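Local coordinates for protein RAP1B (Serratia marcescens, PDB 4AX2) that probably protects Serratia marcescens from its own type VI-secreted amidase toxin, acting as a self-resistance (immunity) protein of all-helical fold, at residues E39-R44 / E80-L85; R44-V49 / L109-L114; E69-D74 / Q126-N131. One frame throughout, in Å; residues are numbered along the deposited sequence.

Overall arrangement
The segments come in the order 39-44, 44-49, 69-74, 80-85, 109-114 and 126-131 along the chain, so no contact is nested in another. Contacts 1 and 2 lie side by side, centres about 9 Å apart, on consecutive turns of helix 33-49, and share Arg44; the first reaches helix 75-89, the second helix 107-116. Leu85 packs on Leu114 between them. Contact 3 joins two loops, about 14 Å from contact 1 and about 21 Å from contact 2 between centres, on the opposite side of the chain's centre from contact 2. Leu127 and Met71 connect it to Ile82 and Leu40 of contact 1. Contacts 1 and 2 also touch the second subunit.

Contact 1 of 3, residues E39-R44 / E80-L85; sequences ELALSR and EKINVL
The guanidinium of Arg44 carries Leu40 CD2 on one face, off-centre toward the rim, while its edge is taken by Asn83 OD1, close to the plane of the group. The amide of Asn83 stands almost perpendicular to the guanidinium, the two planes 89° apart. Arg44 NH1 donates to Asn83 OD1 over 3.0 Å, with an N-H...O angle of 161°, and the nitrogen sits somewhat out of the amide plane. The arginine chain runs extended from the backbone and then bends at chi3, which swings the guanidinium over Leu40; its other terminal nitrogen, NH2, is held by Asn65. Asp79 makes a long, weak ion pair with NH1. This is a helix-helix crossing inside an all-helical immunity-protein fold, between helices 33-49 and 75-89: segments 39-44 and 80-85 of these helices cross at -52°, their axes 10.3 Å apart. Next to the polar pair, Ile82 makes the apolar contact with one branch. Its CG2, anti to the backbone N, touches Leu40 CD2 at 4.0 Å and Ala41 CB at 4.1 Å. Ala41 and Ile82 are the nearest residues of the two backbones, with 6.5 Å between Ala41 CA and Ile82 CA. Leu120 and Leu123 of helix 118-126 close over Ala41 and Ile82 respectively, and Leu40 also packs on Met71.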
loop_
_atom_site.group_PDB
_atom_site.type_symbol
_atom_site.label_atom_id
_atom_site.label_comp_id
_atom_site.label_asym_id
_atom_site.label_seq_id
_atom_site.Cartn_x
_atom_site.Cartn_y
_atom_site.Cartn_z
ATOM N N GLU A 39 -7.402 2.268 1.609
ATOM C CA GLU A 39 -6.385 2.093 2.645
ATOM C C GLU A 39 -6.790 0.966 3.587
ATOM O O GLU A 39 -5.945 0.166 4.007
ATOM C CB GLU A 39 -6.175 3.358 3.476
ATOM C CG GLU A 39 -5.883 4.622 2.685
ATOM C CD GLU A 39 -4.638 4.527 1.831
ATOM O OE1 GLU A 39 -3.539 4.551 2.423
ATOM O OE2 GLU A 39 -4.766 4.513 0.592
ATOM N N LEU A 40 -8.074 0.919 3.946
ATOM C CA LEU A 40 -8.563 -0.150 4.813
ATOM C C LEU A 40 -8.377 -1.500 4.112
ATOM O O LEU A 40 -7.854 -2.458 4.701
ATOM C CB LEU A 40 -10.045 0.066 5.160
ATOM C CG LEU A 40 -10.741 -0.973 6.041
ATOM C CD1 LEU A 40 -11.945 -0.336 6.728
ATOM C CD2 LEU A 40 -11.184 -2.203 5.247
ATOM N N ALA A 41 -8.797 -1.557 2.850
ATOM C CA ALA A 41 -8.716 -2.795 2.075
ATOM C C ALA A 41 -7.279 -3.300 1.932
ATOM O O ALA A 41 -7.022 -4.481 2.134
ATOM C CB ALA A 41 -9.364 -2.623 0.697
ATOM N N LEU A 42 -6.362 -2.407 1.591
ATOM C CA LEU A 42 -4.934 -2.759 1.484
ATOM C C LEU A 42 -4.393 -3.278 2.825
ATOM O O LEU A 42 -3.768 -4.340 2.888
ATOM C CB LEU A 42 -4.156 -1.521 1.016
ATOM C CG LEU A 42 -2.625 -1.659 0.954
ATOM C CD1 LEU A 42 -2.190 -2.879 0.140
ATOM C CD2 LEU A 42 -2.008 -0.394 0.393
ATOM N N SER A 43 -4.641 -2.528 3.899
ATOM C CA SER A 43 -4.125 -2.895 5.214
ATOM C C SER A 43 -4.647 -4.263 5.648
ATOM O O SER A 43 -3.900 -5.090 6.153
ATOM C CB SER A 43 -4.488 -1.831 6.269
ATOM O OG SER A 43 -3.967 -0.558 5.934
ATOM N N ARG A 44 -5.932 -4.507 5.445
ATOM C CA ARG A 44 -6.503 -5.808 5.804
ATOM C C ARG A 44 -6.008 -6.943 4.911
ATOM O O ARG A 44 -5.768 -8.034 5.381
ATOM C CB ARG A 44 -8.032 -5.740 5.817
ATOM C CG ARG A 44 -8.657 -7.032 6.324
ATOM C CD ARG A 44 -10.141 -6.907 6.537
ATOM N NE ARG A 44 -10.471 -5.944 7.578
ATOM C CZ ARG A 44 -11.637 -5.313 7.666
ATOM N NH1 ARG A 44 -12.611 -5.541 6.775
ATOM N NH2 ARG A 44 -11.844 -4.475 8.670
ATOM N N GLU A 80 -18.032 -7.374 4.856
ATOM C CA GLU A 80 -17.966 -8.579 4.031
ATOM C C GLU A 80 -17.813 -8.264 2.554
ATOM O O GLU A 80 -17.199 -9.034 1.844
ATOM C CB GLU A 80 -19.139 -9.525 4.284
ATOM C CG GLU A 80 -19.223 -10.019 5.713
ATOM C CD GLU A 80 -17.960 -10.715 6.224
ATOM O OE1 GLU A 80 -17.114 -11.147 5.409
ATOM O OE2 GLU A 80 -17.835 -10.844 7.475
ATOM N N LYS A 81 -18.356 -7.148 2.083
ATOM C CA LYS A 81 -18.157 -6.776 0.684
ATOM C C LYS A 81 -16.657 -6.563 0.409
ATOM O O LYS A 81 -16.119 -7.116 -0.559
ATOM C CB LYS A 81 -18.992 -5.547 0.303
ATOM C CG LYS A 81 -20.459 -5.876 0.048
ATOM C CD LYS A 81 -21.221 -4.732 -0.609
ATOM C CE LYS A 81 -22.628 -5.141 -1.042
ATOM N NZ LYS A 81 -22.653 -5.945 -2.307
ATOM N N ILE A 82 -15.985 -5.796 1.271
ATOM C CA ILE A 82 -14.516 -5.626 1.185
ATOM C C ILE A 82 -13.783 -6.957 1.314
ATOM O O ILE A 82 -12.872 -7.245 0.569
ATOM C CB ILE A 82 -14.003 -4.649 2.263
ATOM C CG1 ILE A 82 -14.400 -3.213 1.906
ATOM C CG2 ILE A 82 -12.477 -4.735 2.435
ATOM C CD1 ILE A 82 -13.704 -2.688 0.648
ATOM N N ASN A 83 -14.210 -7.788 2.265
ATOM C CA ASN A 83 -13.505 -9.028 2.528
ATOM C C ASN A 83 -13.655 -10.025 1.399
ATOM O O ASN A 83 -12.700 -10.674 1.041
ATOM C CB ASN A 83 -13.899 -9.618 3.882
ATOM C CG ASN A 83 -13.269 -8.868 5.033
ATOM O OD1 ASN A 83 -12.691 -7.795 4.847
ATOM N ND2 ASN A 83 -13.379 -9.426 6.235
ATOM N N VAL A 84 -14.852 -10.132 0.826
ATOM C CA VAL A 84 -15.029 -10.966 -0.368
ATOM C C VAL A 84 -14.084 -10.495 -1.515
ATOM O O VAL A 84 -13.430 -11.314 -2.162
ATOM C CB VAL A 84 -16.494 -10.997 -0.833
ATOM C CG1 VAL A 84 -16.600 -11.612 -2.217
ATOM C CG2 VAL A 84 -17.378 -11.789 0.156
ATOM N N LEU A 85 -14.018 -9.192 -1.745
ATOM C CA LEU A 85 -13.114 -8.658 -2.786
ATOM C C LEU A 85 -11.643 -8.975 -2.485
ATOM O O LEU A 85 -10.924 -9.462 -3.362
ATOM C CB LEU A 85 -13.352 -7.167 -2.999
ATOM C CG LEU A 85 -12.565 -6.559 -4.167
ATOM C CD1 LEU A 85 -12.916 -7.259 -5.478
ATOM C CD2 LEU A 85 -12.834 -5.063 -4.208
#

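Contact 2 of 3, residues R44-V49 / L109-L114; sequences RCLAQV and LNCLRL
A disulfide between Cys45 and Cys111 joins helices 33-49 and 107-116, which run nearly antiparallel here, within the all-helical immunity-protein fold. The axes of segments 44-49 and 109-114 are 9.4 Å apart, and their N-to-C directions differ by 157°. Cys45 and Cys111 are the facing residues of the pair, with 5.7 Å between Cys45 CA and Cys111 CA, and both CB atoms point across the interface. The two sulfurs are placed differently: Cys45 SG lies anti to its backbone N, whereas Cys111 SG lies beside the backbone N and anti to the carbonyl carbon. The SG-SG bond, 2.0 Å between Cys45 SG and Cys111 SG, has a chi3 of -83°, near the value disulfides prefer.

Apolar groups lie against the bridge. Leu114 points across the interface, its CG anti to the backbone N (chi1 167°), and sets CD2 against Cys45 CB at 3.8 Å, while the end of Leu46 comes in to lay CD2 on Cys111 CB at 4.0 Å. Both cysteines are buried, with these methyls against the bridge. Leu114 in turn packs on Ile86 and Tyr89 of helix 75-89, and Lys90 lies against Cys45 and Val49. Leu46 meets Leu46 of the second subunit, which brings the bridged pair close to the dimer interface.

On the helix 107-116 side, Arg113 NH1 donates to Asn110 OD1 in the guanidinium plane, one turn along the same helix. One turn on from Cys45, both methyls of Val49 approach the sulfur of Cys111 from one side, CG1 and CG2 each lying 3.9 Å from Cys111 SG.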
loop_
_atom_site.group_PDB
_atom_site.type_symbol
_atom_site.label_atom_id
_atom_site.label_comp_id
_atom_site.label_asym_id
_atom_site.label_seq_id
_atom_site.Cartn_x
_atom_site.Cartn_y
_atom_site.Cartn_z
ATOM N N ARG A 44 -5.932 -4.507 5.445
ATOM C CA ARG A 44 -6.503 -5.808 5.804
ATOM C C ARG A 44 -6.008 -6.943 4.911
ATOM O O ARG A 44 -5.768 -8.034 5.381
ATOM C CB ARG A 44 -8.032 -5.740 5.817
ATOM C CG ARG A 44 -8.657 -7.032 6.324
ATOM C CD ARG A 44 -10.141 -6.907 6.537
ATOM N NE ARG A 44 -10.471 -5.944 7.578
ATOM C CZ ARG A 44 -11.637 -5.313 7.666
ATOM N NH1 ARG A 44 -12.611 -5.541 6.775
ATOM N NH2 ARG A 44 -11.844 -4.475 8.670
ATOM N N CYS A 45 -5.799 -6.674 3.626
ATOM C CA CYS A 45 -5.204 -7.666 2.739
ATOM C C CYS A 45 -3.830 -8.056 3.288
ATOM O O CYS A 45 -3.508 -9.244 3.409
ATOM C CB CYS A 45 -5.095 -7.102 1.316
ATOM S SG CYS A 45 -4.539 -8.269 0.070
ATOM N N LEU A 46 -3.038 -7.053 3.661
ATOM C CA LEU A 46 -1.704 -7.297 4.202
ATOM C C LEU A 46 -1.772 -8.105 5.501
ATOM O O LEU A 46 -0.981 -9.014 5.692
ATOM C CB LEU A 46 -0.965 -5.978 4.423
ATOM C CG LEU A 46 -0.638 -5.207 3.142
ATOM C CD1 LEU A 46 -0.112 -3.792 3.445
ATOM C CD2 LEU A 46 0.375 -5.998 2.322
ATOM N N ALA A 47 -2.725 -7.775 6.375
ATOM C CA ALA A 47 -2.972 -8.579 7.596
ATOM C C ALA A 47 -3.279 -10.038 7.286
ATOM O O ALA A 47 -2.788 -10.949 7.974
ATOM C CB ALA A 47 -4.105 -7.971 8.414
ATOM N N GLN A 48 -4.079 -10.278 6.248
ATOM C CA GLN A 48 -4.526 -11.638 5.918
ATOM C C GLN A 48 -3.470 -12.485 5.234
ATOM O O GLN A 48 -3.465 -13.703 5.385
ATOM C CB GLN A 48 -5.816 -11.600 5.081
ATOM C CG GLN A 48 -7.002 -11.072 5.868
ATOM C CD GLN A 48 -8.280 -11.006 5.056
ATOM O OE1 GLN A 48 -8.348 -11.557 3.954
ATOM N NE2 GLN A 48 -9.314 -10.348 5.608
ATOM N N VAL A 49 -2.543 -11.859 4.527
ATOM C CA VAL A 49 -1.494 -12.612 3.817
ATOM C C VAL A 49 -0.223 -12.813 4.623
ATOM O O VAL A 49 0.730 -13.437 4.137
ATOM C CB VAL A 49 -1.163 -11.993 2.447
ATOM C CG1 VAL A 49 -2.414 -11.939 1.583
ATOM C CG2 VAL A 49 -0.508 -10.624 2.611
ATOM N N LEU A 109 2.374 -8.355 -3.766
ATOM C CA LEU A 109 1.937 -7.956 -5.105
ATOM C C LEU A 109 0.421 -8.129 -5.291
ATOM O O LEU A 109 -0.231 -7.267 -5.870
ATOM C CB LEU A 109 2.698 -8.747 -6.163
ATOM C CG LEU A 109 2.582 -8.223 -7.578
ATOM C CD1 LEU A 109 3.371 -6.922 -7.721
ATOM C CD2 LEU A 109 3.122 -9.281 -8.542
ATOM N N ASN A 110 -0.133 -9.229 -4.785
ATOM C CA ASN A 110 -1.589 -9.454 -4.849
ATOM C C ASN A 110 -2.388 -8.347 -4.163
ATOM O O ASN A 110 -3.396 -7.859 -4.685
ATOM C CB ASN A 110 -1.954 -10.812 -4.241
ATOM C CG ASN A 110 -1.482 -12.004 -5.069
ATOM O OD1 ASN A 110 -1.172 -11.895 -6.249
ATOM N ND2 ASN A 110 -1.447 -13.185 -4.424
ATOM N N CYS A 111 -1.941 -7.955 -2.966
ATOM C CA CYS A 111 -2.557 -6.851 -2.238
ATOM C C CYS A 111 -2.436 -5.494 -2.970
ATOM O O CYS A 111 -3.403 -4.709 -3.013
ATOM C CB CYS A 111 -2.006 -6.808 -0.800
ATOM S SG CYS A 111 -2.500 -8.263 0.193
ATOM N N LEU A 112 -1.276 -5.235 -3.579
ATOM C CA LEU A 112 -1.113 -4.034 -4.392
ATOM C C LEU A 112 -2.045 -4.071 -5.622
ATOM O O LEU A 112 -2.630 -3.050 -5.994
ATOM C CB LEU A 112 0.347 -3.854 -4.792
ATOM C CG LEU A 112 1.327 -3.616 -3.653
ATOM C CD1 LEU A 112 2.741 -3.573 -4.236
ATOM C CD2 LEU A 112 1.006 -2.296 -2.939
ATOM N N ARG A 113 -2.216 -5.248 -6.226
ATOM C CA ARG A 113 -3.104 -5.382 -7.399
ATOM C C ARG A 113 -4.532 -5.050 -6.990
ATOM O O ARG A 113 -5.236 -4.298 -7.659
ATOM C CB ARG A 113 -3.027 -6.790 -7.996
ATOM C CG ARG A 113 -3.736 -6.918 -9.332
ATOM C CD ARG A 113 -3.637 -8.333 -9.927
ATOM N NE ARG A 113 -2.252 -8.780 -10.081
ATOM C CZ ARG A 113 -1.632 -9.687 -9.319
ATOM N NH1 ARG A 113 -2.256 -10.304 -8.340
ATOM N NH2 ARG A 113 -0.345 -9.973 -9.544
ATOM N N LEU A 114 -4.965 -5.639 -5.888
ATOM C CA LEU A 114 -6.249 -5.282 -5.264
ATOM C C LEU A 114 -6.389 -3.781 -5.085
ATOM O O LEU A 114 -7.373 -3.181 -5.517
ATOM C CB LEU A 114 -6.362 -5.937 -3.889
ATOM C CG LEU A 114 -7.506 -5.418 -2.987
ATOM C CD1 LEU A 114 -8.837 -5.858 -3.563
ATOM C CD2 LEU A 114 -7.345 -5.934 -1.575
#

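Contact 3 of 3, residues E69-D74 / Q126-N131; sequences EWMPFD and QLIAGN
Ile128 and Met71 meet at about a right angle in the apolar centre, where the CD1 methyl of Ile128 lies 3.8 Å from Met71 SD. The methionine reaches it with CG between the backbone N and the carbonyl carbon (chi1 51°), and its chain runs extended from there. The other branch of Ile128 turns to the proline: CG2 lies 4.0 Å from Pro72 CG. Val37 of helix 33-49 lies against both Met71 and Ile128, so this patch continues into the body of the protein. Alongside it, Phe73 and Leu127 lie side by side and point the same way, with Phe73 CE1 3.9 Å from Leu127 CB. Leu127 goes on to pack against Ile82 and Lys81 of helix 75-89.

The backbones join here in a single beta bridge between Phe73 and Ile128, a short strand-like pairing of two loops in a chain that has no beta sheet. It connects the turn leading into helix 75-89 to the exit of helix 118-126, where Leu127 is the first residue to leave helical geometry. Pro72, at the centre of an inverse gamma turn, presents its carbonyl to the other loop. Ala129 N donates to Pro72 O over 3.0 Å in a nearly straight bond (170°), and Asp74 N donates to Leu127 O over 2.9 Å, more bent at 141°. Leu127 O also receives a CA-H...O contact from Phe73 CA at 3.6 Å.

Further out, Pro72 CB rests on Ala129 CB. Asp74 takes the N-cap position of helix 75-89, and in one of its two conformers the carboxylate lies near Leu127 O.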
loop_
_atom_site.group_PDB
_atom_site.type_symbol
_atom_site.label_atom_id
_atom_site.label_comp_id
_atom_site.label_asym_id
_atom_site.label_seq_id
_atom_site.Cartn_x
_atom_site.Cartn_y
_atom_site.Cartn_z
ATOM N N GLU A 69 -12.897 4.901 11.590
ATOM C CA GLU A 69 -13.223 6.083 12.399
ATOM C C GLU A 69 -13.246 7.358 11.534
ATOM O O GLU A 69 -13.917 8.316 11.888
ATOM C CB GLU A 69 -12.244 6.237 13.581
ATOM C CG GLU A 69 -12.581 7.393 14.518
ATOM C CD GLU A 69 -11.845 7.381 15.859
ATOM O OE1 GLU A 69 -10.862 6.628 16.013
ATOM O OE2 GLU A 69 -12.248 8.151 16.769
ATOM N N TRP A 70 -12.560 7.349 10.389
ATOM C CA TRP A 70 -12.323 8.582 9.632
ATOM C C TRP A 70 -13.121 8.678 8.365
ATOM O O TRP A 70 -12.816 9.504 7.500
ATOM C CB TRP A 70 -10.820 8.751 9.376
ATOM C CG TRP A 70 -10.076 8.495 10.657
ATOM C CD1 TRP A 70 -9.221 7.434 10.962
ATOM C CD2 TRP A 70 -10.204 9.259 11.898
ATOM N NE1 TRP A 70 -8.780 7.527 12.259
ATOM C CE2 TRP A 70 -9.352 8.597 12.880
ATOM C CE3 TRP A 70 -10.899 10.404 12.269
ATOM C CZ2 TRP A 70 -9.215 9.079 14.170
ATOM C CZ3 TRP A 70 -10.764 10.881 13.582
ATOM C CH2 TRP A 70 -9.942 10.229 14.508
ATOM N N MET A 71 -14.157 7.853 8.258
ATOM C CA MET A 71 -15.068 7.885 7.115
ATOM C C MET A 71 -16.462 7.390 7.472
ATOM O O MET A 71 -16.615 6.516 8.326
ATOM C CB MET A 71 -14.509 6.996 5.993
ATOM C CG MET A 71 -14.144 5.592 6.454
ATOM S SD MET A 71 -13.851 4.548 5.009
ATOM C CE MET A 71 -13.230 3.067 5.833
ATOM N N PRO A 72 -17.498 7.909 6.780
ATOM C CA PRO A 72 -18.865 7.442 7.009
ATOM C C PRO A 72 -19.113 6.118 6.255
ATOM O O PRO A 72 -19.859 6.061 5.277
ATOM C CB PRO A 72 -19.716 8.598 6.484
ATOM C CG PRO A 72 -18.908 9.171 5.383
ATOM C CD PRO A 72 -17.451 8.988 5.784
ATOM N N PHE A 73 -18.440 5.080 6.739
ATOM C CA PHE A 73 -18.348 3.771 6.098
ATOM C C PHE A 73 -19.590 2.947 6.417
ATOM O O PHE A 73 -20.139 3.020 7.529
ATOM C CB PHE A 73 -17.112 3.071 6.668
ATOM C CG PHE A 73 -16.797 1.743 6.052
ATOM C CD1 PHE A 73 -16.545 1.628 4.691
ATOM C CD2 PHE A 73 -16.704 0.611 6.845
ATOM C CE1 PHE A 73 -16.207 0.406 4.134
ATOM C CE2 PHE A 73 -16.388 -0.626 6.293
ATOM C CZ PHE A 73 -16.153 -0.732 4.931
ATOM N N ASP A 74 -20.020 2.127 5.470
ATOM C CA ASP A 74 -21.205 1.291 5.695
ATOM C C ASP A 74 -20.717 -0.049 6.273
ATOM O O ASP A 74 -20.373 -0.970 5.542
ATOM C CB ASP A 74 -21.988 1.177 4.375
ATOM C CG ASP A 74 -22.453 2.565 3.833
ATOM O OD1 ASP A 74 -22.425 3.572 4.592
ATOM O OD2 ASP A 74 -22.844 2.654 2.645
ATOM N N GLN A 126 -19.046 3.049 -3.471
ATOM C CA GLN A 126 -20.357 2.520 -3.071
ATOM C C GLN A 126 -20.550 2.419 -1.558
ATOM O O GLN A 126 -21.676 2.548 -1.071
ATOM C CB GLN A 126 -20.574 1.136 -3.693
ATOM C CG GLN A 126 -20.571 1.152 -5.212
ATOM C CD GLN A 126 -20.719 -0.228 -5.815
ATOM O OE1 GLN A 126 -20.192 -1.206 -5.283
ATOM N NE2 GLN A 126 -21.428 -0.311 -6.943
ATOM N N LEU A 127 -19.463 2.227 -0.813
ATOM C CA LEU A 127 -19.542 1.953 0.626
ATOM C C LEU A 127 -19.483 3.195 1.525
ATOM O O LEU A 127 -19.357 3.066 2.762
ATOM C CB LEU A 127 -18.422 0.974 1.023
ATOM C CG LEU A 127 -18.509 -0.407 0.349
ATOM C CD1 LEU A 127 -17.380 -1.304 0.813
ATOM C CD2 LEU A 127 -19.875 -1.066 0.579
ATOM N N ILE A 128 -19.519 4.376 0.906
ATOM C CA ILE A 128 -19.448 5.655 1.622
ATOM C C ILE A 128 -20.812 6.338 1.591
ATOM O O ILE A 128 -21.400 6.520 0.516
ATOM C CB ILE A 128 -18.361 6.587 1.033
ATOM C CG1 ILE A 128 -16.964 5.988 1.276
ATOM C CG2 ILE A 128 -18.441 7.991 1.637
ATOM C CD1 ILE A 128 -16.632 5.704 2.738
ATOM N N ALA A 129 -21.325 6.666 2.776
ATOM C CA ALA A 129 -22.543 7.482 2.886
ATOM C C ALA A 129 -22.247 8.884 2.375
ATOM O O ALA A 129 -21.160 9.425 2.607
ATOM C CB ALA A 129 -23.047 7.531 4.327
ATOM N N GLY A 130 -23.207 9.474 1.669
ATOM C CA GLY A 130 -22.984 10.745 0.995
ATOM C C GLY A 130 -21.966 10.714 -0.136
ATOM O O GLY A 130 -21.660 9.651 -0.708
ATOM N N ASN A 131 -21.443 11.897 -0.459
ATOM C CA ASN A 131 -20.484 12.090 -1.549
ATOM C C ASN A 131 -19.170 11.418 -1.188
ATOM O O ASN A 131 -18.536 11.807 -0.212
ATOM C CB ASN A 131 -20.231 13.589 -1.748
ATOM C CG ASN A 131 -19.377 13.901 -2.961
ATOM O OD1 ASN A 131 -18.673 13.045 -3.500
ATOM N ND2 ASN A 131 -19.447 15.160 -3.410
#